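Long-range contacts in 'Carboxyl esterase 2 (PDB 5MIF), which probably hydrolyses carboxylic esters, as an alpha/beta-hydrolase-fold enzyme of the truffle that resembles archaeal carboxylesterases: residues 37-42 with 313-318; 59-64 with 120-125; 89-94 with 145-150; 154-159 with 250-255; 219-224 with 290-295. All coordinates share one frame; numbering follows the deposited sequence.

Interaction 1: residues 37-42 with 313-318; sequences PITQAY and LGTIHG
Gly314 is the first residue of 313-318 to meet helix 37-42: its carbonyl O lies 3.8 Å from Thr39 CB, a plain van der Waals approach. The glycine itself sits at positive phi (78°), at a sharp change of chain direction, and its backbone is hydrogen-bonded to that of Asp36, just ahead of the helix. At Thr315 the contact becomes polar but indirect. Thr39 OG1 and Thr315 OG1 are 3.9 Å apart, and one water spans them, 2.6 Å from Thr39 OG1, to which it donates, and 2.7 Å from Thr315 OG1. Thr39 OG1 is also hydrogen-bonded to Asp36 OD1, so its hydroxyl has partners at the helix start and at the water. Ile316 then supplies the apolar half. Thr39 CG2, anti to its backbone N (OG1 at chi1 -62°), touches Ile316 CG1 at 3.9 Å, with Ile316 CG2 and CD1 near by; the two side chains run in opposite senses. Beyond it, Ile316 CD1 approaches Tyr42 CD2 at 4.3 Å, oblique to the ring. Leu325 of helix 323-326 packs against Thr39, Tyr42 and Ile316 and helps to bury the contact. An alanine at Thr39 would probably leave the water and Asp36 OD1 without their hydroxyl partner and open a gap beside Ile316. Next in the chain, His317 is hydrogen-bonded through NE2 to Ser190 and through ND1 to Asp287. The N-terminal helix 37-47 thus packs beside the loop that carries the probable triad histidine, consistent with the Ser-His-Asp arrangement of an alpha/beta-hydrolase.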
# COMPACT_ATOMS: atom_id res chain seq x y z
N PRO A 37 18.22 -1.23 -0.60
CA PRO A 37 19.52 -0.58 -0.33
C PRO A 37 19.49 0.60 0.64
O PRO A 37 20.40 0.72 1.46
CB PRO A 37 19.96 -0.12 -1.72
CG PRO A 37 19.38 -1.15 -2.64
CD PRO A 37 18.04 -1.49 -2.04
N ILE A 38 18.50 1.48 0.53
CA ILE A 38 18.45 2.65 1.41
C ILE A 38 18.23 2.24 2.87
O ILE A 38 18.87 2.78 3.78
CB ILE A 38 17.34 3.63 1.01
CG1 ILE A 38 17.64 4.25 -0.35
CG2 ILE A 38 17.21 4.74 2.03
CD1 ILE A 38 16.62 5.28 -0.77
N THR A 39 17.31 1.30 3.07
CA THR A 39 17.00 0.79 4.39
C THR A 39 18.16 -0.03 4.96
O THR A 39 18.47 0.05 6.15
CB THR A 39 15.72 -0.07 4.36
OG1 THR A 39 14.62 0.76 3.95
CG2 THR A 39 15.42 -0.64 5.74
N GLN A 40 18.79 -0.81 4.09
CA GLN A 40 19.96 -1.59 4.45
C GLN A 40 21.11 -0.68 4.88
O GLN A 40 21.79 -0.95 5.86
CB GLN A 40 20.39 -2.46 3.27
CG GLN A 40 21.52 -3.41 3.57
CD GLN A 40 21.12 -4.41 4.63
OE1 GLN A 40 20.23 -5.23 4.42
NE2 GLN A 40 21.79 -4.36 5.77
N ALA A 41 21.32 0.41 4.14
CA ALA A 41 22.35 1.39 4.47
C ALA A 41 22.10 2.01 5.84
O ALA A 41 23.03 2.21 6.62
CB ALA A 41 22.42 2.47 3.41
N TYR A 42 20.85 2.33 6.11
CA TYR A 42 20.49 2.88 7.42
C TYR A 42 20.73 1.87 8.54
O TYR A 42 21.25 2.22 9.60
CB TYR A 42 19.03 3.32 7.42
CG TYR A 42 18.56 3.78 8.78
CD1 TYR A 42 18.72 5.10 9.18
CD2 TYR A 42 17.96 2.89 9.67
CE1 TYR A 42 18.29 5.52 10.42
CE2 TYR A 42 17.53 3.31 10.91
CZ TYR A 42 17.69 4.62 11.28
OH TYR A 42 17.27 5.05 12.52
N LEU A 313 7.17 -4.46 1.79
CA LEU A 313 8.32 -5.37 1.79
C LEU A 313 9.65 -4.61 1.80
O LEU A 313 9.73 -3.48 1.31
CB LEU A 313 8.26 -6.31 0.58
CG LEU A 313 7.46 -7.59 0.81
CD1 LEU A 313 5.97 -7.29 1.05
CD2 LEU A 313 7.66 -8.55 -0.35
N GLY A 314 10.67 -5.22 2.39
CA GLY A 314 12.02 -4.68 2.37
C GLY A 314 12.29 -3.52 3.32
O GLY A 314 13.34 -2.87 3.25
N THR A 315 11.36 -3.25 4.23
CA THR A 315 11.58 -2.14 5.16
C THR A 315 11.36 -2.60 6.59
O THR A 315 10.97 -3.74 6.83
CB THR A 315 10.67 -0.94 4.84
OG1 THR A 315 11.11 0.20 5.59
CG2 THR A 315 9.23 -1.25 5.16
N ILE A 316 11.64 -1.70 7.53
CA ILE A 316 11.71 -2.04 8.95
C ILE A 316 10.88 -1.10 9.81
O ILE A 316 10.38 -0.08 9.33
CB ILE A 316 13.17 -1.98 9.46
CG1 ILE A 316 13.72 -0.56 9.30
CG2 ILE A 316 14.03 -3.02 8.74
CD1 ILE A 316 15.15 -0.40 9.75
N HIS A 317 10.74 -1.44 11.09
CA HIS A 317 10.02 -0.62 12.05
C HIS A 317 10.54 0.83 12.04
O HIS A 317 11.75 1.07 11.96
CB HIS A 317 10.15 -1.22 13.46
CG HIS A 317 9.11 -0.74 14.42
ND1 HIS A 317 7.89 -1.36 14.56
CD2 HIS A 317 9.11 0.30 15.28
CE1 HIS A 317 7.18 -0.73 15.47
NE2 HIS A 317 7.90 0.28 15.94
N GLY A 318 9.62 1.79 12.07
CA GLY A 318 10.00 3.18 12.11
C GLY A 318 10.04 3.89 10.76
O GLY A 318 10.32 5.09 10.71
O HOH W 1 12.47 2.20 4.36

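Interaction 2: residues 59-64 with 120-125; sequences EIRDGY and WVFGGP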
# COMPACT_ATOMS: atom_id res chain seq x y z
N GLU A 59 17.52 13.44 29.30
CA GLU A 59 16.43 14.27 29.79
C GLU A 59 15.84 15.04 28.62
O GLU A 59 14.73 15.57 28.70
CB GLU A 59 16.88 15.20 30.92
CG GLU A 59 15.73 16.00 31.56
CD GLU A 59 14.61 15.14 32.19
OE1 GLU A 59 14.78 13.91 32.36
OE2 GLU A 59 13.53 15.71 32.48
N ILE A 60 16.53 15.04 27.49
CA ILE A 60 15.89 15.50 26.28
C ILE A 60 15.35 14.27 25.56
O ILE A 60 16.10 13.37 25.19
CB ILE A 60 16.85 16.29 25.39
CG1 ILE A 60 17.25 17.59 26.10
CG2 ILE A 60 16.24 16.55 24.02
CD1 ILE A 60 16.07 18.37 26.63
N ARG A 61 14.03 14.21 25.40
CA ARG A 61 13.39 13.02 24.82
C ARG A 61 12.92 13.26 23.39
O ARG A 61 12.51 12.33 22.68
CB ARG A 61 12.20 12.57 25.68
CG ARG A 61 12.48 12.29 27.14
CD ARG A 61 13.29 11.02 27.31
NE ARG A 61 13.49 10.72 28.72
CZ ARG A 61 12.63 10.02 29.47
NH1 ARG A 61 11.53 9.51 28.92
NH2 ARG A 61 12.88 9.81 30.75
N ASP A 62 12.98 14.52 22.97
CA ASP A 62 12.52 14.91 21.65
C ASP A 62 13.50 15.87 20.98
O ASP A 62 13.90 16.87 21.58
CB ASP A 62 11.15 15.57 21.76
CG ASP A 62 10.58 15.92 20.41
OD1 ASP A 62 10.77 15.11 19.48
OD2 ASP A 62 9.95 16.99 20.27
N GLY A 63 13.87 15.57 19.74
CA GLY A 63 14.72 16.47 18.98
C GLY A 63 14.62 16.29 17.47
O GLY A 63 14.15 15.25 16.98
N TYR A 64 15.09 17.29 16.74
CA TYR A 64 15.05 17.26 15.29
C TYR A 64 15.98 16.19 14.76
O TYR A 64 17.03 15.92 15.35
CB TYR A 64 15.42 18.61 14.69
CG TYR A 64 14.48 19.73 15.08
CD1 TYR A 64 13.17 19.75 14.63
CD2 TYR A 64 14.90 20.76 15.90
CE1 TYR A 64 12.31 20.78 14.98
CE2 TYR A 64 14.05 21.79 16.26
CZ TYR A 64 12.76 21.79 15.80
OH TYR A 64 11.91 22.82 16.16
N TRP A 120 6.74 4.98 24.02
CA TRP A 120 6.19 5.70 25.18
C TRP A 120 7.25 6.48 25.96
O TRP A 120 6.90 7.23 26.86
CB TRP A 120 5.45 4.74 26.14
CG TRP A 120 4.33 3.99 25.49
CD1 TRP A 120 3.10 4.48 25.13
CD2 TRP A 120 4.35 2.61 25.09
NE1 TRP A 120 2.35 3.48 24.54
CE2 TRP A 120 3.09 2.32 24.50
CE3 TRP A 120 5.31 1.60 25.17
CZ2 TRP A 120 2.77 1.06 24.01
CZ3 TRP A 120 4.98 0.33 24.68
CH2 TRP A 120 3.73 0.08 24.11
N VAL A 121 8.53 6.31 25.60
CA VAL A 121 9.67 6.96 26.26
C VAL A 121 10.22 8.17 25.49
O VAL A 121 10.68 9.13 26.10
CB VAL A 121 10.87 5.99 26.45
CG1 VAL A 121 11.82 6.51 27.52
CG2 VAL A 121 10.40 4.61 26.80
N PHE A 122 10.19 8.08 24.16
CA PHE A 122 10.74 9.14 23.30
C PHE A 122 9.71 9.74 22.35
O PHE A 122 8.60 9.21 22.18
CB PHE A 122 11.92 8.60 22.48
CG PHE A 122 13.04 8.04 23.31
CD1 PHE A 122 13.78 8.87 24.13
CD2 PHE A 122 13.33 6.69 23.28
CE1 PHE A 122 14.81 8.35 24.91
CE2 PHE A 122 14.36 6.16 24.05
CZ PHE A 122 15.10 7.01 24.87
N GLY A 123 10.11 10.83 21.70
CA GLY A 123 9.30 11.43 20.65
C GLY A 123 8.63 12.70 21.12
O GLY A 123 8.64 13.02 22.31
N GLY A 124 8.05 13.42 20.16
CA GLY A 124 7.40 14.69 20.41
C GLY A 124 7.35 15.42 19.08
O GLY A 124 7.69 14.82 18.05
N PRO A 125 6.95 16.69 19.08
CA PRO A 125 6.77 17.43 17.83
C PRO A 125 8.04 17.55 16.99
O PRO A 125 7.93 17.60 15.76
CB PRO A 125 6.29 18.81 18.29
CG PRO A 125 6.76 18.92 19.72
CD PRO A 125 6.66 17.53 20.27
O HOH W 2 9.05 20.91 15.71
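The guanidinium of Arg61 meets Val121 O at its edge: Arg61 NH1 donates at 3.0 Å, with that oxygen close to the guanidinium plane and NH1 on an in-plane lone pair of it. The Phe122 ring, turned 69° to the guanidinium, has Val121 CG1 over the centre of one face, while Arg61 CD approaches Phe122 CD1 obliquely at 3.9 Å. The chain bends at chi2 (-71°), which brings Arg61 CD to 3.4 Å from Val121 O. NH1 also binds Thr151 O, and NE binds Pro58 O, so the head is fixed by three backbone carbonyls in all. Between the backbones, Gly123 N donates to Arg61 O at 3.0 Å and 168°, a nearly straight bond. Asp62 lays its carboxylate against the Gly123-Pro125 backbone, with Asp62 CG 3.4 Å from Gly124 CA. A CB on Gly124 would fall 2.6 Å from Asp62 OD2, a clash that makes the missing side chain a condition of this fit. The bonds that cross between these two irregular loops thus use backbone carbonyls, a backbone N-H and the arginine head, without a salt bridge, while the carboxylate takes its donors from just after the second loop, Ser127 OG for OD1 and Lys126 N for OD2.

Interaction 3: residues 89-94 with 145-150; sequences NVTAYL and FVDYTL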
# COMPACT_ATOMS: atom_id res chain seq x y z
N ASN A 89 -2.94 18.56 33.03
CA ASN A 89 -2.50 19.19 31.78
C ASN A 89 -2.16 18.19 30.69
O ASN A 89 -1.57 17.12 30.94
CB ASN A 89 -1.29 20.11 32.02
CG ASN A 89 -0.84 20.81 30.73
OD1 ASN A 89 -1.41 21.82 30.33
ND2 ASN A 89 0.17 20.26 30.06
N VAL A 90 -2.54 18.55 29.47
CA VAL A 90 -2.06 17.84 28.29
C VAL A 90 -1.59 18.90 27.29
O VAL A 90 -2.32 19.83 26.96
CB VAL A 90 -3.14 16.93 27.62
CG1 VAL A 90 -2.48 16.06 26.55
CG2 VAL A 90 -3.79 16.03 28.63
N THR A 91 -0.35 18.76 26.84
CA THR A 91 0.19 19.64 25.84
C THR A 91 -0.22 19.15 24.45
O THR A 91 -0.09 17.97 24.14
CB THR A 91 1.74 19.72 25.95
OG1 THR A 91 2.08 20.28 27.22
CG2 THR A 91 2.30 20.63 24.87
N ALA A 92 -0.75 20.05 23.64
CA ALA A 92 -1.13 19.69 22.27
C ALA A 92 -0.70 20.78 21.30
O ALA A 92 -0.71 21.97 21.64
CB ALA A 92 -2.64 19.42 22.18
N TYR A 93 -0.31 20.38 20.10
CA TYR A 93 -0.00 21.33 19.05
C TYR A 93 -1.03 21.19 17.92
O TYR A 93 -1.20 20.11 17.36
CB TYR A 93 1.41 21.11 18.50
CG TYR A 93 2.51 21.26 19.54
CD1 TYR A 93 2.86 20.19 20.36
CD2 TYR A 93 3.17 22.47 19.72
CE1 TYR A 93 3.87 20.32 21.33
CE2 TYR A 93 4.18 22.61 20.67
CZ TYR A 93 4.52 21.54 21.48
OH TYR A 93 5.51 21.69 22.42
N LEU A 94 -1.71 22.28 17.56
CA LEU A 94 -2.61 22.23 16.40
C LEU A 94 -1.90 22.79 15.18
O LEU A 94 -1.58 23.98 15.13
CB LEU A 94 -3.90 23.01 16.66
CG LEU A 94 -4.94 23.00 15.53
CD1 LEU A 94 -5.48 21.59 15.31
CD2 LEU A 94 -6.08 23.96 15.81
N PHE A 145 -1.61 17.26 17.23
CA PHE A 145 -0.52 16.41 17.69
C PHE A 145 -0.45 16.43 19.22
O PHE A 145 -0.14 17.47 19.83
CB PHE A 145 0.80 16.89 17.07
CG PHE A 145 1.98 16.01 17.36
CD1 PHE A 145 2.75 16.21 18.50
CD2 PHE A 145 2.34 15.02 16.48
CE1 PHE A 145 3.85 15.42 18.77
CE2 PHE A 145 3.45 14.21 16.73
CZ PHE A 145 4.22 14.41 17.88
N VAL A 146 -0.76 15.30 19.85
CA VAL A 146 -0.82 15.23 21.30
C VAL A 146 0.56 14.91 21.88
O VAL A 146 1.12 13.85 21.64
CB VAL A 146 -1.83 14.19 21.77
CG1 VAL A 146 -1.86 14.17 23.30
CG2 VAL A 146 -3.21 14.52 21.21
N ASP A 147 1.10 15.85 22.65
CA ASP A 147 2.42 15.69 23.25
C ASP A 147 2.27 15.16 24.67
O ASP A 147 2.52 15.86 25.65
CB ASP A 147 3.16 17.04 23.22
CG ASP A 147 4.66 16.91 23.46
OD1 ASP A 147 5.22 15.79 23.41
OD2 ASP A 147 5.30 17.95 23.67
N TYR A 148 1.82 13.91 24.78
CA TYR A 148 1.52 13.30 26.06
C TYR A 148 2.80 13.09 26.90
O TYR A 148 3.92 13.08 26.37
CB TYR A 148 0.80 11.96 25.84
CG TYR A 148 1.60 11.02 24.97
CD1 TYR A 148 2.53 10.16 25.53
CD2 TYR A 148 1.43 11.00 23.59
CE1 TYR A 148 3.26 9.29 24.74
CE2 TYR A 148 2.17 10.14 22.78
CZ TYR A 148 3.09 9.29 23.36
OH TYR A 148 3.83 8.43 22.57
N THR A 149 2.64 12.91 28.21
CA THR A 149 3.79 12.74 29.09
C THR A 149 4.48 11.39 28.88
O THR A 149 3.83 10.35 28.76
CB THR A 149 3.37 12.85 30.56
OG1 THR A 149 2.65 14.07 30.75
CG2 THR A 149 4.59 12.82 31.47
N LEU A 150 5.81 11.41 28.82
CA LEU A 150 6.59 10.21 28.53
C LEU A 150 6.91 9.39 29.78
O LEU A 150 6.97 9.91 30.89
CB LEU A 150 7.88 10.61 27.81
CG LEU A 150 7.60 11.40 26.53
CD1 LEU A 150 8.85 12.04 25.94
CD2 LEU A 150 6.98 10.48 25.48
O HOH W 3 1.32 16.81 27.93
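Tyr93 lies against Phe145 and Asp147 of the neighbouring strand, passing from Phe145 at its base to Asp147 at its tip. Tyr93 CB lies 4.2 Å from Phe145 O. CG is anti to the carbonyl carbon (chi1 -60°). The Tyr93 and Asp147 side chains lie side by side and point the same way. Tyr93 CD1 approaches Phe145 CD1 at 4.4 Å; Tyr93 CE1 comes to 3.6 Å from Asp147 OD2, which lies at the ring edge and in its plane. The tip, Tyr93 OH, is 3.9 Å from the same Asp147 OD2, too far for a direct bond. Beneath this row the strands run antiparallel, their axes 4.7 Å apart at 153°. Tyr93 and Phe145 form a hydrogen-bonded pair with two nearly straight bonds, Tyr93 N to Phe145 O (171°) and Phe145 N to Tyr93 O. Ala92 and Val146 follow as a non-hydrogen-bonded pair, with their side chains on the other face. Val146 CG1 is also touched by Val90 CG1, at 3.8 Å. Farther on, Asp147 N still donates to Thr91 O, but Thr91 N and Asp147 O are joined through a water. At this end of the pairing a single water takes the place of the second direct bond. Asp147 OD2, at the C-H edge of the phenol ring, probably makes a mildly favourable electrostatic contact, whereas Val90 and Val146 meet through methyl groups alone.

Interaction 4: residues 154-159 with 250-255; sequences VAYPVP and LFTPDP
Tyr156 N donates to Phe251 O at 2.8 Å, the one hydrogen bond that crosses this contact. The N-H...O angle is 151° and the donor lies in the carbonyl plane. The acceptor belongs to the last turn of helix 241-251, since Thr252 is the first residue to leave helical geometry. Around this bond the side chains close in. Tyr156 CB sits over the centre of the Phe251 ring, 3.8 Å from the centroid and 13° off the normal, a CH-pi contact. The Tyr156 ring itself turns its edge toward the Phe251 face in an offset edge-to-face pair, planes at 72° and centroids 5.8 Å apart. Pro159 CG fills a place at the rim of the Phe251 ring, in plane and 3.9 Å from Phe251 CE1. On the tyrosine side, Thr252 CG2 touches Tyr156 CB at 3.6 Å, and Pro157, joined by a cis peptide bond, lays its CB over the centre of one ring face. Tyr156 OH is hydrogen-bonded to Glu260 OE1, while Trp120 stacks on Phe251. Pro157 holds the N-cap position of helix 158-173. The arrangement is an aromatic and proline cluster joining the end of helix 241-251 to the start of helix 158-173 in the alpha/beta-hydrolase fold.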
# COMPACT_ATOMS: atom_id res chain seq x y z
N VAL A 154 5.33 9.16 33.96
CA VAL A 154 4.04 8.52 34.22
C VAL A 154 4.08 7.10 33.67
O VAL A 154 5.08 6.69 33.07
CB VAL A 154 2.87 9.28 33.58
CG1 VAL A 154 2.75 10.68 34.18
CG2 VAL A 154 3.04 9.33 32.04
N ALA A 155 3.02 6.34 33.91
CA ALA A 155 2.91 5.00 33.33
C ALA A 155 1.50 4.77 32.82
O ALA A 155 0.59 5.57 33.09
CB ALA A 155 3.27 3.94 34.37
N TYR A 156 1.32 3.67 32.10
CA TYR A 156 -0.02 3.23 31.73
C TYR A 156 -0.92 3.30 32.96
O TYR A 156 -0.51 2.92 34.05
CB TYR A 156 0.02 1.80 31.19
CG TYR A 156 -1.34 1.16 31.08
CD1 TYR A 156 -2.14 1.38 29.97
CD2 TYR A 156 -1.82 0.34 32.10
CE1 TYR A 156 -3.39 0.83 29.88
CE2 TYR A 156 -3.07 -0.23 32.01
CZ TYR A 156 -3.85 0.01 30.89
OH TYR A 156 -5.10 -0.54 30.79
N PRO A 157 -2.17 3.77 32.79
CA PRO A 157 -2.89 4.22 31.59
C PRO A 157 -2.90 5.74 31.42
O PRO A 157 -3.78 6.27 30.75
CB PRO A 157 -4.31 3.72 31.85
CG PRO A 157 -4.47 3.93 33.34
CD PRO A 157 -3.09 3.67 33.95
N VAL A 158 -1.96 6.44 32.05
CA VAL A 158 -2.01 7.89 32.03
C VAL A 158 -1.80 8.49 30.62
O VAL A 158 -2.56 9.37 30.22
CB VAL A 158 -0.99 8.48 33.06
CG1 VAL A 158 -0.87 9.98 32.91
CG2 VAL A 158 -1.45 8.13 34.48
N PRO A 159 -0.79 8.02 29.85
CA PRO A 159 -0.69 8.58 28.49
C PRO A 159 -1.95 8.29 27.65
O PRO A 159 -2.39 9.17 26.88
CB PRO A 159 0.54 7.89 27.90
CG PRO A 159 1.38 7.49 29.13
CD PRO A 159 0.34 7.10 30.15
N LEU A 250 8.66 -0.04 31.16
CA LEU A 250 8.49 1.33 31.67
C LEU A 250 7.05 1.80 31.58
O LEU A 250 6.57 2.53 32.45
CB LEU A 250 9.39 2.31 30.92
CG LEU A 250 10.89 2.13 31.07
CD1 LEU A 250 11.62 3.36 30.58
CD2 LEU A 250 11.24 1.82 32.51
N PHE A 251 6.35 1.38 30.52
CA PHE A 251 4.99 1.82 30.26
C PHE A 251 3.99 0.99 31.07
O PHE A 251 3.07 1.53 31.68
CB PHE A 251 4.69 1.73 28.75
CG PHE A 251 3.28 2.08 28.37
CD1 PHE A 251 2.79 3.37 28.58
CD2 PHE A 251 2.47 1.14 27.74
CE1 PHE A 251 1.50 3.71 28.21
CE2 PHE A 251 1.17 1.47 27.36
CZ PHE A 251 0.69 2.76 27.59
N THR A 252 4.20 -0.32 31.11
CA THR A 252 3.39 -1.23 31.91
C THR A 252 4.29 -2.07 32.82
O THR A 252 4.51 -3.25 32.56
CB THR A 252 2.53 -2.17 31.03
OG1 THR A 252 3.35 -2.72 29.99
CG2 THR A 252 1.36 -1.42 30.40
N PRO A 253 4.84 -1.45 33.89
CA PRO A 253 5.72 -2.15 34.83
C PRO A 253 5.05 -3.36 35.49
O PRO A 253 5.73 -4.32 35.82
CB PRO A 253 6.07 -1.07 35.87
CG PRO A 253 5.04 0.01 35.69
CD PRO A 253 4.69 -0.02 34.24
N ASP A 254 3.74 -3.30 35.69
CA ASP A 254 2.99 -4.44 36.20
C ASP A 254 2.51 -5.29 35.01
O ASP A 254 1.63 -4.87 34.28
CB ASP A 254 1.81 -3.98 37.06
CG ASP A 254 1.01 -5.14 37.65
OD1 ASP A 254 1.34 -6.32 37.40
OD2 ASP A 254 0.01 -4.87 38.36
N PRO A 255 3.10 -6.49 34.83
CA PRO A 255 2.74 -7.34 33.69
C PRO A 255 1.26 -7.65 33.58
O PRO A 255 0.79 -7.87 32.47
CB PRO A 255 3.55 -8.63 33.93
CG PRO A 255 4.11 -8.50 35.32
CD PRO A 255 4.21 -7.05 35.61

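Interaction 5: residues 219-224 with 290-295; sequences PATDLA and RQQGED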
# COMPACT_ATOMS: atom_id res chain seq x y z
N PRO A 219 1.50 -0.85 14.43
CA PRO A 219 1.06 -0.57 15.79
C PRO A 219 1.44 -1.68 16.75
O PRO A 219 1.56 -2.83 16.33
CB PRO A 219 -0.46 -0.49 15.66
CG PRO A 219 -0.76 -1.46 14.57
CD PRO A 219 0.39 -1.35 13.60
N ALA A 220 1.67 -1.31 18.01
CA ALA A 220 1.68 -2.28 19.10
C ALA A 220 0.23 -2.49 19.50
O ALA A 220 -0.48 -1.52 19.76
CB ALA A 220 2.52 -1.78 20.28
N THR A 221 -0.22 -3.73 19.50
CA THR A 221 -1.62 -4.00 19.82
C THR A 221 -1.74 -4.96 21.00
O THR A 221 -2.79 -5.04 21.64
CB THR A 221 -2.35 -4.60 18.62
OG1 THR A 221 -1.68 -5.80 18.22
CG2 THR A 221 -2.35 -3.64 17.45
N ASP A 222 -0.65 -5.67 21.28
CA ASP A 222 -0.65 -6.67 22.34
C ASP A 222 0.67 -6.60 23.11
O ASP A 222 1.72 -6.97 22.60
CB ASP A 222 -0.85 -8.07 21.75
CG ASP A 222 -1.17 -9.12 22.81
OD1 ASP A 222 -0.88 -8.90 24.00
OD2 ASP A 222 -1.73 -10.18 22.45
N LEU A 223 0.61 -6.07 24.33
CA LEU A 223 1.81 -5.88 25.13
C LEU A 223 2.12 -7.10 26.00
O LEU A 223 3.20 -7.19 26.59
CB LEU A 223 1.68 -4.63 26.01
CG LEU A 223 2.06 -3.28 25.38
CD1 LEU A 223 1.24 -2.98 24.12
CD2 LEU A 223 1.90 -2.16 26.38
N ALA A 224 1.17 -8.02 26.08
CA ALA A 224 1.27 -9.15 27.00
C ALA A 224 1.93 -10.35 26.34
O ALA A 224 2.81 -10.98 26.92
CB ALA A 224 -0.10 -9.54 27.51
N ARG A 290 5.46 -6.92 13.56
CA ARG A 290 4.62 -7.03 12.36
C ARG A 290 3.35 -7.88 12.58
O ARG A 290 2.27 -7.50 12.16
CB ARG A 290 5.43 -7.62 11.20
CG ARG A 290 4.67 -7.67 9.87
CD ARG A 290 5.44 -8.48 8.84
NE ARG A 290 5.23 -9.91 9.06
CZ ARG A 290 6.06 -10.87 8.64
NH1 ARG A 290 7.16 -10.56 7.98
NH2 ARG A 290 5.77 -12.14 8.89
N GLN A 291 3.49 -9.03 13.24
CA GLN A 291 2.36 -9.95 13.43
C GLN A 291 1.18 -9.31 14.17
O GLN A 291 0.01 -9.63 13.91
CB GLN A 291 2.82 -11.21 14.18
CG GLN A 291 1.76 -12.30 14.27
CD GLN A 291 1.56 -13.03 12.95
OE1 GLN A 291 2.52 -13.32 12.24
NE2 GLN A 291 0.30 -13.31 12.61
N GLN A 292 1.47 -8.42 15.11
CA GLN A 292 0.43 -7.79 15.92
C GLN A 292 -0.53 -6.96 15.08
O GLN A 292 -1.76 -7.08 15.23
CB GLN A 292 1.06 -6.90 17.01
CG GLN A 292 1.69 -7.71 18.11
CD GLN A 292 2.19 -6.86 19.26
OE1 GLN A 292 1.76 -5.71 19.43
NE2 GLN A 292 3.13 -7.40 20.02
N GLY A 293 0.01 -6.12 14.20
CA GLY A 293 -0.81 -5.31 13.33
C GLY A 293 -1.68 -6.14 12.40
O GLY A 293 -2.88 -5.89 12.28
N GLU A 294 -1.08 -7.17 11.79
CA GLU A 294 -1.78 -8.01 10.83
C GLU A 294 -2.90 -8.81 11.51
O GLU A 294 -4.02 -8.86 11.00
CB GLU A 294 -0.79 -8.95 10.11
CG GLU A 294 0.21 -8.19 9.23
CD GLU A 294 1.10 -9.08 8.34
OE1 GLU A 294 1.26 -10.29 8.62
OE2 GLU A 294 1.64 -8.56 7.34
N ASP A 295 -2.60 -9.39 12.66
CA ASP A 295 -3.61 -10.12 13.43
C ASP A 295 -4.74 -9.20 13.86
O ASP A 295 -5.91 -9.58 13.81
CB ASP A 295 -2.99 -10.81 14.65
CG ASP A 295 -2.14 -12.01 14.27
OD1 ASP A 295 -2.29 -12.52 13.14
OD2 ASP A 295 -1.32 -12.44 15.11
O HOH W 4 2.28 -4.00 13.81
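Gln292 OE1 accepts two backbone N-H groups of the facing loop, Thr221 N at 2.8 Å and Asp222 N at 3.0 Å. The two donors arrive differently: Thr221 N is tilted 16° from the amide carbonyl plane, whereas Asp222 N stands above it, 68° out. A chi2 of -174° extends the Gln292 chain to CD, and the amide lies against the loop. Lower down, Thr221 slides past it the other way and brings Thr221 OG1 to 3.2 Å from Gln292 CB. An alanine at Gln292 would probably leave the N-H groups of Thr221 and Asp222 without their shared acceptor and let this part of the loop shift. Next to this grip, Pro219 CG rests 4.0 Å from Gly293 CA; a CB on that glycine would come 3.2 Å from Pro219 CD, a tight fit. A water receives a weak bond from Gly293 N and donates to Pro219 O. In the next shell, Asp222 OD1 accepts from Ala224 N at 3.1 Å, an Asx turn, while OD2 forms a salt bridge to Arg267. Ala220 is joined through its backbone to Ser190, the probable nucleophile. The loop leaving strand 213-217 is thus pinned to the first turn of helix 290-302, with Phe230 of helix 228-232 packed against Gln292.

Interactions 1 and 5 are the buried contacts; interaction 1 holds the probable triad histidine and interaction 5 lies close to the triad. They share no element: a water and methyl groups join 37-42 to 313-318, whereas one amide oxygen holds the backbone of 221-222. Interactions 2, 3 and 4 are partly buried and form a mutually touching group. Pro125 N meets Phe145 CE1 at 3.4 Å between interactions 2 and 3, and Tyr148 packs on Pro159 between 3 and 4. Interaction 3 alone is regular sheet pairing; interaction 2 relies on loop carbonyls and charges, interaction 4 on aromatic rings. Trp120 and Leu223 both reach Phe251, linking interactions 2 and 5 to 4. Interaction 1 stands apart, its nearest neighbour, interaction 5, about 6 Å away between nearest atoms.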